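Local coordinates for protein esterase (Xanthomonas oryzae pv. oryzae, PDB 3H2G) that hydrolyses esters as a secreted-lipase-type alpha/beta-hydrolase and degrades rice cell walls during infection by the plant pathogen, at residues F49-I54 / V121-L126; I54-E59 / Y133-Y138; A142-A147 / A182-R187. One frame throughout, in Å; residues are numbered along the deposited sequence.

Interaction 1. Residues F49-I54 / V121-L126; sequences FTYATI and VGSDYL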
ATOM      1  N   PHE A  49     -15.991  -7.939   1.926  1.00  8.42           N
ATOM      2  CA  PHE A  49     -15.972  -9.385   1.798  1.00  6.80           C
ATOM      3  C   PHE A  49     -14.786 -10.001   2.528  1.00  7.57           C
ATOM      4  O   PHE A  49     -13.824  -9.310   2.868  1.00  5.25           O
ATOM      5  CB  PHE A  49     -15.951  -9.769   0.307  1.00  7.40           C
ATOM      6  CG  PHE A  49     -14.715  -9.315  -0.430  1.00  6.83           C
ATOM      7  CD1 PHE A  49     -13.597 -10.142  -0.520  1.00  6.87           C
ATOM      8  CD2 PHE A  49     -14.663  -8.054  -1.021  1.00  7.37           C
ATOM      9  CE1 PHE A  49     -12.441  -9.716  -1.190  1.00  7.96           C
ATOM     10  CE2 PHE A  49     -13.511  -7.616  -1.693  1.00  4.94           C
ATOM     11  CZ  PHE A  49     -12.402  -8.449  -1.776  1.00  7.44           C
ATOM     12  N   THR A  50     -14.878 -11.300   2.800  1.00  6.49           N
ATOM     13  CA  THR A  50     -13.791 -12.019   3.454  1.00  5.89           C
ATOM     14  C   THR A  50     -13.466 -13.184   2.535  1.00  6.46           C
ATOM     15  O   THR A  50     -14.335 -13.672   1.808  1.00  6.03           O
ATOM     16  CB  THR A  50     -14.187 -12.541   4.851  1.00  7.06           C
ATOM     17  OG1 THR A  50     -15.286 -13.452   4.739  1.00  5.43           O
ATOM     18  CG2 THR A  50     -14.580 -11.376   5.752  1.00  7.14           C
ATOM     19  N   TYR A  51     -12.216 -13.627   2.553  1.00  5.51           N
ATOM     20  CA  TYR A  51     -11.816 -14.710   1.668  1.00  5.86           C
ATOM     21  C   TYR A  51     -10.670 -15.545   2.207  1.00  5.50           C
ATOM     22  O   TYR A  51      -9.996 -15.169   3.166  1.00  5.38           O
ATOM     23  CB  TYR A  51     -11.417 -14.132   0.307  1.00  5.28           C
ATOM     24  CG  TYR A  51     -10.286 -13.120   0.388  1.00  5.82           C
ATOM     25  CD1 TYR A  51     -10.520 -11.806   0.802  1.00  6.72           C
ATOM     26  CD2 TYR A  51      -8.976 -13.485   0.072  1.00  6.53           C
ATOM     27  CE1 TYR A  51      -9.473 -10.878   0.901  1.00  6.09           C
ATOM     28  CE2 TYR A  51      -7.922 -12.569   0.169  1.00  6.23           C
ATOM     29  CZ  TYR A  51      -8.178 -11.268   0.583  1.00  7.27           C
ATOM     30  OH  TYR A  51      -7.142 -10.363   0.673  1.00  6.70           O
ATOM     31  N   ALA A  52     -10.459 -16.690   1.570  1.00  5.63           N
ATOM     32  CA  ALA A  52      -9.391 -17.595   1.945  1.00  6.54           C
ATOM     33  C   ALA A  52      -8.133 -17.180   1.190  1.00  6.97           C
ATOM     34  O   ALA A  52      -8.193 -16.832   0.012  1.00  7.43           O
ATOM     35  CB  ALA A  52      -9.773 -19.032   1.584  1.00  6.38           C
ATOM     36  N   THR A  53      -6.996 -17.215   1.875  1.00  7.08           N
ATOM     37  CA  THR A  53      -5.727 -16.858   1.256  1.00  6.92           C
ATOM     38  C   THR A  53      -4.624 -17.626   1.975  1.00  7.40           C
ATOM     39  O   THR A  53      -4.904 -18.619   2.649  1.00  7.00           O
ATOM     40  CB  THR A  53      -5.485 -15.330   1.339  1.00  6.24           C
ATOM     41  OG1 THR A  53      -4.311 -14.988   0.592  1.00  7.38           O
ATOM     42  CG2 THR A  53      -5.326 -14.884   2.788  1.00  6.61           C
ATOM     43  N   ILE A  54      -3.376 -17.188   1.836  1.00  6.41           N
ATOM     44  CA  ILE A  54      -2.272 -17.881   2.494  1.00  6.33           C
ATOM     45  C   ILE A  54      -1.448 -16.985   3.401  1.00  7.04           C
ATOM     46  O   ILE A  54      -1.414 -15.765   3.228  1.00  6.42           O
ATOM     47  CB  ILE A  54      -1.299 -18.514   1.470  1.00  7.02           C
ATOM     48  CG1 ILE A  54      -0.872 -17.464   0.441  1.00  5.89           C
ATOM     49  CG2 ILE A  54      -1.952 -19.724   0.806  1.00  7.86           C
ATOM     50  CD1 ILE A  54       0.255 -17.913  -0.473  1.00  8.04           C
ATOM     51  N   VAL A 121     -10.775  -3.051  -6.109  1.00  5.75           N
ATOM     52  CA  VAL A 121     -10.695  -4.109  -5.111  1.00  5.03           C
ATOM     53  C   VAL A 121      -9.431  -3.937  -4.285  1.00  4.74           C
ATOM     54  O   VAL A 121      -8.339  -3.798  -4.834  1.00  3.99           O
ATOM     55  CB  VAL A 121     -10.640  -5.507  -5.757  1.00  7.94           C
ATOM     56  CG1 VAL A 121     -10.626  -6.574  -4.664  1.00  7.45           C
ATOM     57  CG2 VAL A 121     -11.826  -5.705  -6.683  1.00  9.79           C
ATOM     58  N   GLY A 122      -9.580  -3.952  -2.966  1.00  5.32           N
ATOM     59  CA  GLY A 122      -8.424  -3.808  -2.102  1.00  5.64           C
ATOM     60  C   GLY A 122      -8.488  -4.768  -0.930  1.00  5.47           C
ATOM     61  O   GLY A 122      -9.551  -4.977  -0.350  1.00  5.92           O
ATOM     62  N   SER A 123      -7.359  -5.381  -0.601  1.00  4.89           N
ATOM     63  CA  SER A 123      -7.300  -6.296   0.530  1.00  3.71           C
ATOM     64  C   SER A 123      -6.908  -5.481   1.748  1.00  5.32           C
ATOM     65  O   SER A 123      -6.167  -4.512   1.623  1.00  5.40           O
ATOM     66  CB  SER A 123      -6.237  -7.373   0.300  1.00  5.13           C
ATOM     67  OG  SER A 123      -6.008  -8.116   1.488  1.00  5.14           O
ATOM     68  N   ASP A 124      -7.410  -5.856   2.922  1.00  5.66           N
ATOM     69  CA  ASP A 124      -7.026  -5.144   4.131  1.00  5.86           C
ATOM     70  C   ASP A 124      -5.655  -5.657   4.572  1.00  6.12           C
ATOM     71  O   ASP A 124      -5.031  -5.087   5.464  1.00  5.72           O
ATOM     72  CB  ASP A 124      -8.060  -5.349   5.242  1.00  5.93           C
ATOM     73  CG  ASP A 124      -9.321  -4.537   5.012  1.00  5.94           C
ATOM     74  OD1 ASP A 124      -9.195  -3.340   4.672  1.00  5.10           O
ATOM     75  OD2 ASP A 124     -10.431  -5.084   5.173  1.00  6.78           O
ATOM     76  N   TYR A 125      -5.197  -6.727   3.917  1.00  6.45           N
ATOM     77  CA  TYR A 125      -3.903  -7.366   4.190  1.00  5.15           C
ATOM     78  C   TYR A 125      -3.991  -8.382   5.325  1.00  6.18           C
ATOM     79  O   TYR A 125      -4.914  -8.345   6.134  1.00  5.86           O
ATOM     80  CB  TYR A 125      -2.828  -6.340   4.578  1.00  4.86           C
ATOM     81  CG  TYR A 125      -2.469  -5.298   3.540  1.00  5.15           C
ATOM     82  CD1 TYR A 125      -1.781  -4.143   3.913  1.00  4.86           C
ATOM     83  CD2 TYR A 125      -2.791  -5.467   2.190  1.00  4.87           C
ATOM     84  CE1 TYR A 125      -1.421  -3.182   2.981  1.00  5.90           C
ATOM     85  CE2 TYR A 125      -2.429  -4.503   1.240  1.00  5.65           C
ATOM     86  CZ  TYR A 125      -1.744  -3.364   1.648  1.00  5.40           C
ATOM     87  OH  TYR A 125      -1.372  -2.404   0.732  1.00  6.38           O
ATOM     88  N   LEU A 126      -3.013  -9.283   5.386  1.00  5.01           N
ATOM     89  CA  LEU A 126      -2.970 -10.280   6.448  1.00  5.84           C
ATOM     90  C   LEU A 126      -2.804  -9.577   7.792  1.00  6.11           C
ATOM     91  O   LEU A 126      -2.031  -8.628   7.908  1.00  4.57           O
ATOM     92  CB  LEU A 126      -1.785 -11.233   6.253  1.00  6.53           C
ATOM     93  CG  LEU A 126      -1.823 -12.317   5.176  1.00  5.25           C
ATOM     94  CD1 LEU A 126      -0.529 -13.119   5.235  1.00  5.09           C
ATOM     95  CD2 LEU A 126      -3.011 -13.237   5.404  1.00  5.98           C
TER

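Interaction 2. Residues I54-E59 / Y133-Y138; sequences IGVEGE and YAYHPY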
ATOM      1  N   ILE A  54      -3.376 -17.188   1.836  1.00  6.41           N
ATOM      2  CA  ILE A  54      -2.272 -17.881   2.494  1.00  6.33           C
ATOM      3  C   ILE A  54      -1.448 -16.985   3.401  1.00  7.04           C
ATOM      4  O   ILE A  54      -1.414 -15.765   3.228  1.00  6.42           O
ATOM      5  CB  ILE A  54      -1.299 -18.514   1.470  1.00  7.02           C
ATOM      6  CG1 ILE A  54      -0.872 -17.464   0.441  1.00  5.89           C
ATOM      7  CG2 ILE A  54      -1.952 -19.724   0.806  1.00  7.86           C
ATOM      8  CD1 ILE A  54       0.255 -17.913  -0.473  1.00  8.04           C
ATOM      9  N   GLY A  55      -0.788 -17.609   4.373  1.00  7.41           N
ATOM     10  CA  GLY A  55       0.069 -16.884   5.291  1.00  7.63           C
ATOM     11  C   GLY A  55       1.452 -16.783   4.674  1.00  7.27           C
ATOM     12  O   GLY A  55       1.647 -17.174   3.520  1.00  8.37           O
ATOM     13  N   VAL A  56       2.421 -16.279   5.432  1.00  6.41           N
ATOM     14  CA  VAL A  56       3.773 -16.118   4.910  1.00  6.84           C
ATOM     15  C   VAL A  56       4.491 -17.442   4.672  1.00  8.60           C
ATOM     16  O   VAL A  56       5.505 -17.483   3.977  1.00  9.52           O
ATOM     17  CB  VAL A  56       4.639 -15.235   5.845  1.00  7.58           C
ATOM     18  CG1 VAL A  56       3.955 -13.885   6.066  1.00  7.90           C
ATOM     19  CG2 VAL A  56       4.872 -15.936   7.172  1.00  7.52           C
ATOM     20  N   GLU A  57       3.970 -18.520   5.251  1.00  8.10           N
ATOM     21  CA  GLU A  57       4.574 -19.837   5.077  1.00 10.00           C
ATOM     22  C   GLU A  57       3.711 -20.682   4.147  1.00 10.69           C
ATOM     23  O   GLU A  57       3.891 -21.895   4.046  1.00  9.53           O
ATOM     24  CB  GLU A  57       4.725 -20.545   6.427  1.00 11.69           C
ATOM     25  CG  GLU A  57       5.675 -19.862   7.407  1.00 15.63           C
ATOM     26  CD  GLU A  57       7.049 -19.610   6.811  1.00 17.98           C
ATOM     27  OE1 GLU A  57       7.559 -20.492   6.089  1.00 20.13           O
ATOM     28  OE2 GLU A  57       7.628 -18.534   7.069  1.00 19.59           O
ATOM     29  N   GLY A  58       2.770 -20.028   3.470  1.00  9.99           N
ATOM     30  CA  GLY A  58       1.893 -20.727   2.547  1.00 11.72           C
ATOM     31  C   GLY A  58       0.760 -21.482   3.215  1.00 11.45           C
ATOM     32  O   GLY A  58       0.030 -22.218   2.552  1.00 13.02           O
ATOM     33  N   GLU A  59       0.606 -21.299   4.522  1.00 10.43           N
ATOM     34  CA  GLU A  59      -0.442 -21.979   5.271  1.00 11.61           C
ATOM     35  C   GLU A  59      -1.777 -21.253   5.096  1.00 11.95           C
ATOM     36  O   GLU A  59      -1.812 -20.078   4.740  1.00 12.06           O
ATOM     37  CB  GLU A  59      -0.082 -22.038   6.762  1.00 11.49           C
ATOM     38  CG  GLU A  59      -0.322 -20.735   7.521  1.00  9.75           C
ATOM     39  CD  GLU A  59       0.819 -19.740   7.407  1.00  9.17           C
ATOM     40  OE1 GLU A  59       1.492 -19.691   6.354  1.00  9.98           O
ATOM     41  OE2 GLU A  59       1.032 -18.987   8.378  1.00  7.73           O
ATOM     42  N   TYR A 133      -4.971 -13.640  10.853  1.00  8.24           N
ATOM     43  CA  TYR A 133      -3.523 -13.689  11.068  1.00  7.61           C
ATOM     44  C   TYR A 133      -3.126 -12.945  12.347  1.00  8.59           C
ATOM     45  O   TYR A 133      -3.618 -11.852  12.620  1.00  7.44           O
ATOM     46  CB  TYR A 133      -2.781 -13.110   9.856  1.00  6.23           C
ATOM     47  CG  TYR A 133      -1.613 -13.967   9.408  1.00  7.41           C
ATOM     48  CD1 TYR A 133      -1.807 -15.295   9.018  1.00  9.11           C
ATOM     49  CD2 TYR A 133      -0.315 -13.456   9.384  1.00  7.43           C
ATOM     50  CE1 TYR A 133      -0.735 -16.093   8.615  1.00  8.11           C
ATOM     51  CE2 TYR A 133       0.766 -14.245   8.983  1.00  8.88           C
ATOM     52  CZ  TYR A 133       0.548 -15.562   8.602  1.00  9.14           C
ATOM     53  OH  TYR A 133       1.609 -16.345   8.218  1.00  8.95           O
ATOM     54  N   ALA A 134      -2.222 -13.548  13.117  1.00  7.95           N
ATOM     55  CA  ALA A 134      -1.772 -12.989  14.394  1.00  9.62           C
ATOM     56  C   ALA A 134      -0.999 -11.674  14.338  1.00  8.21           C
ATOM     57  O   ALA A 134      -0.883 -10.979  15.347  1.00  7.38           O
ATOM     58  CB  ALA A 134      -0.952 -14.036  15.149  1.00 11.20           C
ATOM     59  N   TYR A 135      -0.454 -11.335  13.175  1.00  6.95           N
ATOM     60  CA  TYR A 135       0.288 -10.084  13.026  1.00  5.97           C
ATOM     61  C   TYR A 135       0.169  -9.629  11.581  1.00  4.67           C
ATOM     62  O   TYR A 135      -0.357 -10.361  10.746  1.00  5.88           O
ATOM     63  CB  TYR A 135       1.775 -10.281  13.364  1.00  6.24           C
ATOM     64  CG  TYR A 135       2.489 -11.263  12.454  1.00  6.89           C
ATOM     65  CD1 TYR A 135       2.429 -12.638  12.692  1.00  8.63           C
ATOM     66  CD2 TYR A 135       3.201 -10.818  11.337  1.00  6.91           C
ATOM     67  CE1 TYR A 135       3.061 -13.547  11.837  1.00  7.54           C
ATOM     68  CE2 TYR A 135       3.833 -11.717  10.476  1.00  8.59           C
ATOM     69  CZ  TYR A 135       3.758 -13.077  10.731  1.00  8.41           C
ATOM     70  OH  TYR A 135       4.365 -13.964   9.870  1.00  7.07           O
ATOM     71  N   HIS A 136       0.639  -8.423  11.285  1.00  3.49           N
ATOM     72  CA  HIS A 136       0.607  -7.951   9.906  1.00  3.01           C
ATOM     73  C   HIS A 136       2.019  -7.939   9.344  1.00  3.61           C
ATOM     74  O   HIS A 136       2.909  -7.287   9.898  1.00  4.45           O
ATOM     75  CB  HIS A 136       0.031  -6.538   9.780  1.00  2.96           C
ATOM     76  CG  HIS A 136       0.165  -5.978   8.397  1.00  3.65           C
ATOM     77  ND1 HIS A 136       0.851  -4.813   8.123  1.00  6.41           N
ATOM     78  CD2 HIS A 136      -0.218  -6.478   7.198  1.00  1.32           C
ATOM     79  CE1 HIS A 136       0.889  -4.623   6.815  1.00  2.82           C
ATOM     80  NE2 HIS A 136       0.249  -5.619   6.231  1.00  5.09           N
ATOM     81  N   PRO A 137       2.250  -8.680   8.247  1.00  4.06           N
ATOM     82  CA  PRO A 137       3.577  -8.731   7.622  1.00  5.21           C
ATOM     83  C   PRO A 137       3.824  -7.424   6.865  1.00  4.73           C
ATOM     84  O   PRO A 137       3.765  -7.378   5.636  1.00  5.88           O
ATOM     85  CB  PRO A 137       3.474  -9.931   6.674  1.00  5.98           C
ATOM     86  CG  PRO A 137       2.366 -10.769   7.267  1.00  6.97           C
ATOM     87  CD  PRO A 137       1.371  -9.718   7.684  1.00  5.56           C
ATOM     88  N   TYR A 138       4.081  -6.363   7.618  1.00  4.68           N
ATOM     89  CA  TYR A 138       4.330  -5.041   7.057  1.00  4.20           C
ATOM     90  C   TYR A 138       5.506  -5.052   6.072  1.00  4.67           C
ATOM     91  O   TYR A 138       6.583  -5.548   6.386  1.00  4.70           O
ATOM     92  CB  TYR A 138       4.599  -4.064   8.211  1.00  4.38           C
ATOM     93  CG  TYR A 138       4.768  -2.610   7.823  1.00  5.04           C
ATOM     94  CD1 TYR A 138       3.821  -1.959   7.032  1.00  5.92           C
ATOM     95  CD2 TYR A 138       5.854  -1.871   8.293  1.00  4.26           C
ATOM     96  CE1 TYR A 138       3.952  -0.604   6.720  1.00  5.76           C
ATOM     97  CE2 TYR A 138       5.993  -0.515   7.987  1.00  4.29           C
ATOM     98  CZ  TYR A 138       5.039   0.110   7.201  1.00  5.52           C
ATOM     99  OH  TYR A 138       5.177   1.447   6.893  1.00  5.01           O
TER

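Interaction 3. Residues A142-A147 / A182-R187; sequences ASEASA and AMATQR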
ATOM      1  N   ALA A 142       5.856 -10.782  -0.621  1.00  5.81           N
ATOM      2  CA  ALA A 142       5.113 -12.006  -0.904  1.00  6.35           C
ATOM      3  C   ALA A 142       3.671 -12.037  -0.407  1.00  5.52           C
ATOM      4  O   ALA A 142       2.766 -12.381  -1.169  1.00  6.26           O
ATOM      5  CB  ALA A 142       5.872 -13.214  -0.360  1.00  5.31           C
ATOM      6  N   SER A 143       3.449 -11.690   0.859  1.00  5.74           N
ATOM      7  CA  SER A 143       2.095 -11.720   1.409  1.00  5.17           C
ATOM      8  C   SER A 143       1.262 -10.500   1.019  1.00  6.42           C
ATOM      9  O   SER A 143       0.033 -10.552   1.039  1.00  6.06           O
ATOM     10  CB  SER A 143       2.127 -11.891   2.936  1.00  4.19           C
ATOM     11  OG  SER A 143       2.805 -10.827   3.572  1.00  7.17           O
ATOM     12  N   GLU A 144       1.920  -9.399   0.670  1.00  5.90           N
ATOM     13  CA  GLU A 144       1.182  -8.223   0.222  1.00  5.07           C
ATOM     14  C   GLU A 144       0.593  -8.605  -1.133  1.00  5.16           C
ATOM     15  O   GLU A 144      -0.557  -8.284  -1.450  1.00  3.75           O
ATOM     16  CB  GLU A 144       2.117  -7.019   0.060  1.00  6.26           C
ATOM     17  CG  GLU A 144       2.448  -6.303   1.361  1.00  5.09           C
ATOM     18  CD  GLU A 144       3.471  -5.208   1.161  1.00  5.39           C
ATOM     19  OE1 GLU A 144       3.692  -4.413   2.095  1.00  5.78           O
ATOM     20  OE2 GLU A 144       4.059  -5.148   0.064  1.00  3.77           O
ATOM     21  N   ALA A 145       1.392  -9.316  -1.926  1.00  4.96           N
ATOM     22  CA  ALA A 145       0.956  -9.755  -3.244  1.00  5.69           C
ATOM     23  C   ALA A 145      -0.097 -10.858  -3.157  1.00  5.16           C
ATOM     24  O   ALA A 145      -1.128 -10.789  -3.831  1.00  4.94           O
ATOM     25  CB  ALA A 145       2.157 -10.236  -4.062  1.00  3.82           C
ATOM     26  N   SER A 146       0.156 -11.871  -2.331  1.00  4.92           N
ATOM     27  CA  SER A 146      -0.787 -12.978  -2.199  1.00  4.60           C
ATOM     28  C   SER A 146      -2.146 -12.503  -1.694  1.00  4.73           C
ATOM     29  O   SER A 146      -3.186 -12.954  -2.171  1.00  4.84           O
ATOM     30  CB  SER A 146      -0.225 -14.067  -1.275  1.00  4.36           C
ATOM     31  OG  SER A 146      -0.038 -13.602   0.053  1.00  5.90           O
ATOM     32  N   ALA A 147      -2.136 -11.585  -0.736  1.00  3.87           N
ATOM     33  CA  ALA A 147      -3.380 -11.056  -0.186  1.00  4.93           C
ATOM     34  C   ALA A 147      -4.141 -10.263  -1.246  1.00  5.56           C
ATOM     35  O   ALA A 147      -5.362 -10.359  -1.346  1.00  5.96           O
ATOM     36  CB  ALA A 147      -3.083 -10.169   1.021  1.00  5.13           C
ATOM     37  N   ALA A 182       1.451  -2.694  -4.556  1.00  1.28           N
ATOM     38  CA  ALA A 182       1.089  -2.680  -5.969  1.00  4.05           C
ATOM     39  C   ALA A 182       2.201  -3.255  -6.835  1.00  3.10           C
ATOM     40  O   ALA A 182       1.956  -4.108  -7.694  1.00  3.26           O
ATOM     41  CB  ALA A 182       0.764  -1.253  -6.413  1.00  4.24           C
ATOM     42  N   MET A 183       3.427  -2.797  -6.607  1.00  3.78           N
ATOM     43  CA  MET A 183       4.563  -3.273  -7.390  1.00  3.98           C
ATOM     44  C   MET A 183       4.872  -4.744  -7.126  1.00  4.07           C
ATOM     45  O   MET A 183       5.203  -5.492  -8.052  1.00  3.97           O
ATOM     46  CB  MET A 183       5.808  -2.425  -7.107  1.00  4.05           C
ATOM     47  CG  MET A 183       6.996  -2.799  -7.996  1.00  2.91           C
ATOM     48  SD  MET A 183       8.436  -1.723  -7.805  1.00  4.66           S
ATOM     49  CE  MET A 183       7.920  -0.297  -8.764  1.00  5.51           C
ATOM     50  N   ALA A 184       4.767  -5.161  -5.867  1.00  4.69           N
ATOM     51  CA  ALA A 184       5.036  -6.554  -5.513  1.00  4.86           C
ATOM     52  C   ALA A 184       4.004  -7.459  -6.175  1.00  4.94           C
ATOM     53  O   ALA A 184       4.318  -8.571  -6.616  1.00  4.01           O
ATOM     54  CB  ALA A 184       4.996  -6.731  -3.994  1.00  2.96           C
ATOM     55  N   THR A 185       2.765  -6.980  -6.234  1.00  3.99           N
ATOM     56  CA  THR A 185       1.681  -7.736  -6.854  1.00  3.93           C
ATOM     57  C   THR A 185       1.919  -7.804  -8.365  1.00  3.70           C
ATOM     58  O   THR A 185       1.695  -8.838  -8.999  1.00  3.59           O
ATOM     59  CB  THR A 185       0.313  -7.068  -6.574  1.00  4.02           C
ATOM     60  OG1 THR A 185       0.087  -7.019  -5.156  1.00  3.57           O
ATOM     61  CG2 THR A 185      -0.811  -7.851  -7.237  1.00  4.17           C
ATOM     62  N   GLN A 186       2.379  -6.700  -8.941  1.00  3.03           N
ATOM     63  CA  GLN A 186       2.654  -6.668 -10.373  1.00  4.07           C
ATOM     64  C   GLN A 186       3.745  -7.677 -10.723  1.00  3.15           C
ATOM     65  O   GLN A 186       3.635  -8.415 -11.700  1.00  2.84           O
ATOM     66  CB  GLN A 186       3.108  -5.273 -10.796  1.00  2.27           C
ATOM     67  CG  GLN A 186       3.615  -5.221 -12.227  1.00  5.78           C
ATOM     68  CD  GLN A 186       4.181  -3.868 -12.601  1.00  5.90           C
ATOM     69  OE1 GLN A 186       4.256  -2.957 -11.773  1.00  5.01           O
ATOM     70  NE2 GLN A 186       4.593  -3.730 -13.858  1.00  6.90           N
ATOM     71  N   ARG A 187       4.802  -7.702  -9.922  1.00  4.86           N
ATOM     72  CA  ARG A 187       5.907  -8.618 -10.167  1.00  5.27           C
ATOM     73  C   ARG A 187       5.445 -10.073 -10.135  1.00  5.48           C
ATOM     74  O   ARG A 187       5.842 -10.875 -10.979  1.00  4.41           O
ATOM     75  CB  ARG A 187       7.015  -8.404  -9.130  1.00  5.86           C
ATOM     76  CG  ARG A 187       8.249  -9.269  -9.376  1.00  5.81           C
ATOM     77  CD  ARG A 187       9.349  -8.999  -8.364  1.00  8.20           C
ATOM     78  NE  ARG A 187       8.935  -9.334  -7.003  1.00 11.21           N
ATOM     79  CZ  ARG A 187       9.731  -9.247  -5.942  1.00 11.57           C
ATOM     80  NH1 ARG A 187      10.986  -8.834  -6.087  1.00 12.58           N
ATOM     81  NH2 ARG A 187       9.277  -9.573  -4.741  1.00  9.55           N
TER

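Interaction 1. Residues F49-I54 / V121-L126
Tyr51 and Ser123 meet hydroxyl to hydroxyl in the middle of this contact. Ser123 OG lies 2.6 Å from Tyr51 OH, at the edge of the phenol ring and in its plane. The serine is the donor. Ser123 OG stands anti to the backbone N (chi1 170°) and also accepts a 2.9 Å bond from Tyr125 N, two residues on. That bond closes an ST turn, and it fixes the serine hydroxyl between the turn and the tyrosine. Tyr51 OH has a further, weak hydrogen bond to the backbone oxygen of Ala147, so this buried phenol oxygen has two partners.

Packing contacts lie on either side of this polar pair along strand 43-54. At one end Phe49 and Val121 cross at about a right angle. Phe49 CZ, the far tip of the ring, is 3.9 Å from Val121 CG1, and the methyl sits at the ring edge, near its plane. At the other end Leu126 takes over. The Leu126 CD2 methyl is 3.9 Å from Thr53 CG2, while Leu126 CD1 packs 3.4 Å from Ile54 O. Thr53 turns its methyl to the leucine and uses OG1 for a hydrogen bond with Asp150.

The two strands are not neighbours in the sheet. Strand 60-71 runs between them and pairs with both, so the side chains have to reach across it. Phe49 and Val121 both rest on Leu67, Tyr51 on Ala63, and Leu126 on Ala61. Helix 141-162 covers this face, with Tyr51 against Asp150, Ala151 and Ala154, and Val121 against Ala155.

Interaction 2. Residues I54-E59 / Y133-Y138
Tyr133 places its hydroxyl against the turn that starts at Gly55, and most of the tight packing gathers there. Val56 N donates to Tyr133 OH over 2.9 Å, with an N-H...O angle of 154°. Tyr133 OH in turn donates to Glu59 OE2 at 2.7 Å. It meets that oxygen on the syn side, 33° out of the carboxylate plane. Carboxylate and ring planes are 50° apart. Gly55 CA lies only 3.4 Å from Tyr133 OH, so the phenol sits close against the backbone.

Residues 55-58 form a type I beta turn within the hairpin connection between strands 43-54 and 60-71. Glu59, just after the turn, braces it: its chain is bent at chi2, and OE1 accepts from Glu57 N through its syn lone pair. One carboxylate thus holds the turn with one oxygen and the tyrosine with the other.

Val56 carries the remaining packing. Val56 CG1 is 3.7 Å from Pro137 CG. Val56 CG2 reaches tip to tip toward Tyr135 OH, at 3.4 Å. Pro137, the centre of an inverse gamma turn, is buried against Leu126, Ser143 and Thr245, and the Tyr135 ring stacks with His244. The opposite character belongs to the outer end of the turn, where Glu57 and Gly58 are exposed to solvent and the Glu57 side chain stays clear of segment 133-138.

Interaction 3. Residues A142-A147 / A182-R187
Ala145 and Thr185 bring their helices close, with CA atoms 4.2 Å apart. The small alanine side chain is compatible with this approach. Ala145 CB points at the other helix and rests 3.7 Å from Ala184 O and 3.8 Å from Thr185 CA. Its nearest partners are backbone atoms.

Thr185 meets it with its hydroxyl. Thr185 OG1 stands anti to the carbonyl carbon, beside the backbone N (chi1 -60°), and lies 3.4 Å from Ala145 CA. No hydrogen bond crosses the contact. OG1 is bonded instead to Thr181 O, one turn back in its own helix.

The short helix axes approach to 8.0 Å and cross at -76°, a steep angle that confines the close packing to a small patch. Both helices belong to the alpha/beta-hydrolase fold. Helix 177-192 starts within the GxSxG pattern around Ser176, probably the nucleophile elbow, and helix 141-162 packs across it.

Glu144 is extended, with CD anti to CA (chi2 175°). The side chain touches Gln177, His180 and Thr181 at the start of helix 177-192, and Glu144 OE2 comes 4.5 Å from Ala184 CB. Its carboxylate lies near the elbow residues without touching them. Ala184 also packs against Ser141, and Thr185 reaches Thr148 and Ile149 of helix 141-162 and Leu172 of strand 169-175.

From the N terminus, strand 43-54 supplies one side of interaction 1. The hairpin turn after it supplies one side of interaction 2, and the two share Ile54. Their partners follow in the same order, segment 121-126 and then the loop at 133-138, so the two chain loops cross. Each holds strands 60-71 and 79-85 and helices 96-102 and 108-114; that of interaction 2 also holds strand 119-123. Interaction 3 opens later, in series, and closes the loop from helix 141-162 through strand 169-175 to helix 177-192. Helix 141-162 joins all three: Ser146 touches Ile54, and Ser143 touches both Leu126 and Pro137. The N-terminal antiparallel strands are thereby tied to the central hydrolase core.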